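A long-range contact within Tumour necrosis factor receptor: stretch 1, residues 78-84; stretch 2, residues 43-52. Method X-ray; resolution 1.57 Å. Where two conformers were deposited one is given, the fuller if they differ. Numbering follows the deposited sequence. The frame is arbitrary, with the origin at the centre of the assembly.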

# COMPACT_ATOMS: atom_id res chain seq x y z
N THR A 78 14.68 17.42 4.68
CA THR A 78 16.08 17.01 4.80
C THR A 78 16.25 15.48 4.90
O THR A 78 17.37 14.99 4.96
CB THR A 78 16.80 17.70 6.00
OG1 THR A 78 16.35 17.13 7.23
CG2 THR A 78 16.51 19.20 6.00
N THR A 79 15.14 14.74 4.92
CA THR A 79 15.21 13.28 4.87
C THR A 79 14.41 12.77 3.68
O THR A 79 13.44 13.40 3.25
CB THR A 79 14.74 12.59 6.19
OG1 THR A 79 13.31 12.65 6.31
CG2 THR A 79 15.37 13.26 7.39
N GLN A 80 14.82 11.62 3.14
CA GLN A 80 14.24 11.11 1.90
C GLN A 80 13.34 9.90 2.18
O GLN A 80 13.83 8.83 2.50
CB GLN A 80 15.33 10.74 0.90
CG GLN A 80 16.25 11.90 0.49
CD GLN A 80 15.50 13.06 -0.17
OE1 GLN A 80 14.72 12.87 -1.11
NE2 GLN A 80 15.73 14.27 0.33
N CYS A 81 12.03 10.10 2.08
CA CYS A 81 11.06 9.05 2.38
C CYS A 81 11.22 7.87 1.43
O CYS A 81 11.27 8.05 0.21
CB CYS A 81 9.65 9.64 2.29
SG CYS A 81 8.30 8.44 2.49
N LYS A 82 11.34 6.67 1.99
CA LYS A 82 11.47 5.45 1.19
C LYS A 82 10.35 4.48 1.57
O LYS A 82 10.31 3.97 2.69
CB LYS A 82 12.85 4.82 1.43
CG LYS A 82 14.03 5.72 1.03
CD LYS A 82 15.37 5.23 1.59
CE LYS A 82 15.63 5.76 2.99
NZ LYS A 82 15.99 7.22 2.98
N ILE A 83 9.42 4.25 0.64
CA ILE A 83 8.33 3.30 0.87
C ILE A 83 8.65 1.99 0.17
O ILE A 83 8.81 1.97 -1.05
CB ILE A 83 6.99 3.85 0.33
CG1 ILE A 83 6.55 5.08 1.13
CG2 ILE A 83 5.91 2.77 0.38
CD1 ILE A 83 6.12 4.79 2.57
N ASN A 84 8.78 0.91 0.93
CA ASN A 84 8.95 -0.42 0.34
C ASN A 84 7.75 -1.27 0.68
O ASN A 84 7.26 -1.25 1.81
CB ASN A 84 10.22 -1.11 0.84
CG ASN A 84 11.49 -0.41 0.40
OD1 ASN A 84 11.54 0.21 -0.67
ND2 ASN A 84 12.54 -0.52 1.22
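Stretch 2, residues 43-52: THEDCTPVFI

A disulfide joins the two stretches: C81 SG and C47 SG lie 2.0 Å apart, with a chi3 of 85° close to the value a relaxed disulfide prefers, and the two CA atoms come within 4.1 Å. It illustrates a general principle of small, cysteine-rich domains, in which a covalent link and a few backbone bonds together hold segments distant in sequence.

Stretch 2 enters as a strand through T43, running antiparallel to the strand that includes I83 and N84; their axes make an angle of 164° and approach to 4.8 Å. The pairing is most regular at N84 and T43, where T43 N donates to N84 O at 2.9 Å and N84 N to T43 O at 3.1 Å. Next along, I83 sits against H44, CA to CA 4.6 Å. K82 N donates to E45 O at 3.0 Å, but E45 N and K82 O, 3.3 Å apart, meet at too poor an angle to be hydrogen-bonded; a water bridges them, accepting from E45 N at 3.0 Å and donating to K82 O at 2.7 Å.

The same stretch of chain, H44 to C47, forms a type II turn, closed by C47 N donating to H44 O at 3.1 Å. D46 adopts a positive phi of 69° and directs its CB toward stretch 1. Its carboxylate forms a salt bridge with K82, K82 NZ to D46 OD2 2.7 Å, while K82 NZ also donates to Q80 O at 2.7 Å. T79 OG1 donates a hydrogen bond to D46 O at 2.9 Å.

Beyond the turn, F51 returns toward the contact, meeting I83 CD1 at the edge of its ring, 4.0 Å from F51 CZ. The same I83 CD1 lies 3.9 Å from C47 SG, so the isoleucine packs against both disulfide and ring.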

# COMPACT_ATOMS: atom_id res chain seq x y z
N THR A 43 7.52 -0.98 4.66
CA THR A 43 8.46 -0.14 5.41
C THR A 43 8.42 1.31 4.90
O THR A 43 7.90 1.60 3.82
CB THR A 43 9.91 -0.67 5.41
OG1 THR A 43 10.45 -0.65 4.09
CG2 THR A 43 9.96 -2.10 5.96
N HIS A 44 8.95 2.21 5.71
CA HIS A 44 8.75 3.63 5.48
C HIS A 44 9.89 4.43 6.09
O HIS A 44 9.67 5.45 6.74
CB HIS A 44 7.43 4.05 6.10
CG HIS A 44 7.27 3.58 7.52
ND1 HIS A 44 6.63 2.41 7.86
CD2 HIS A 44 7.72 4.13 8.67
CE1 HIS A 44 6.68 2.26 9.18
NE2 HIS A 44 7.34 3.29 9.69
N GLU A 45 11.12 3.96 5.88
CA GLU A 45 12.29 4.60 6.47
C GLU A 45 12.45 6.04 6.00
O GLU A 45 12.36 6.33 4.81
CB GLU A 45 13.57 3.81 6.17
CG GLU A 45 14.82 4.44 6.79
CD GLU A 45 16.05 3.55 6.69
OE1 GLU A 45 15.96 2.47 6.09
OE2 GLU A 45 17.12 3.94 7.22
N ASP A 46 12.68 6.94 6.96
CA ASP A 46 12.90 8.37 6.70
C ASP A 46 11.65 9.11 6.22
O ASP A 46 11.74 10.26 5.76
CB ASP A 46 14.09 8.59 5.75
CG ASP A 46 15.41 8.21 6.38
OD1 ASP A 46 15.57 8.42 7.59
OD2 ASP A 46 16.30 7.70 5.66
N CYS A 47 10.49 8.45 6.32
CA CYS A 47 9.21 9.11 6.04
C CYS A 47 8.70 9.66 7.36
O CYS A 47 8.57 8.92 8.33
CB CYS A 47 8.19 8.11 5.49
SG CYS A 47 8.76 7.21 4.05
N THR A 48 8.40 10.95 7.40
CA THR A 48 8.02 11.58 8.67
C THR A 48 6.58 11.22 9.09
O THR A 48 6.35 10.86 10.23
CB THR A 48 8.19 13.12 8.63
OG1 THR A 48 9.40 13.46 7.94
CG2 THR A 48 8.26 13.67 10.06
N PRO A 49 5.61 11.30 8.16
CA PRO A 49 4.23 10.98 8.58
C PRO A 49 4.14 9.55 9.08
O PRO A 49 4.64 8.64 8.40
CB PRO A 49 3.44 11.12 7.28
CG PRO A 49 4.26 12.13 6.47
CD PRO A 49 5.68 11.76 6.76
N VAL A 50 3.53 9.35 10.24
CA VAL A 50 3.50 8.02 10.87
C VAL A 50 2.29 7.19 10.44
O VAL A 50 1.16 7.69 10.37
CB VAL A 50 3.65 8.08 12.41
CG1 VAL A 50 4.94 8.80 12.79
CG2 VAL A 50 2.46 8.76 13.04
N PHE A 51 2.53 5.93 10.12
CA PHE A 51 1.43 5.06 9.74
C PHE A 51 0.63 4.66 10.97
O PHE A 51 1.20 4.20 11.97
CB PHE A 51 1.95 3.85 8.98
CG PHE A 51 2.30 4.15 7.55
CD1 PHE A 51 1.33 4.05 6.56
CD2 PHE A 51 3.56 4.60 7.21
CE1 PHE A 51 1.64 4.36 5.23
CE2 PHE A 51 3.88 4.91 5.89
CZ PHE A 51 2.91 4.80 4.90
N ILE A 52 -0.68 4.86 10.91
CA ILE A 52 -1.55 4.69 12.08
C ILE A 52 -2.67 3.69 11.89
O ILE A 52 -3.29 3.26 12.87
CB ILE A 52 -2.21 6.02 12.51
CG1 ILE A 52 -3.05 6.61 11.37
CG2 ILE A 52 -1.15 7.02 13.01
CD1 ILE A 52 -3.78 7.87 11.76
O HOH W 1 11.65 1.89 3.81
O HOH W 2 17.35 10.41 3.95
O HOH W 3 11.68 12.36 8.72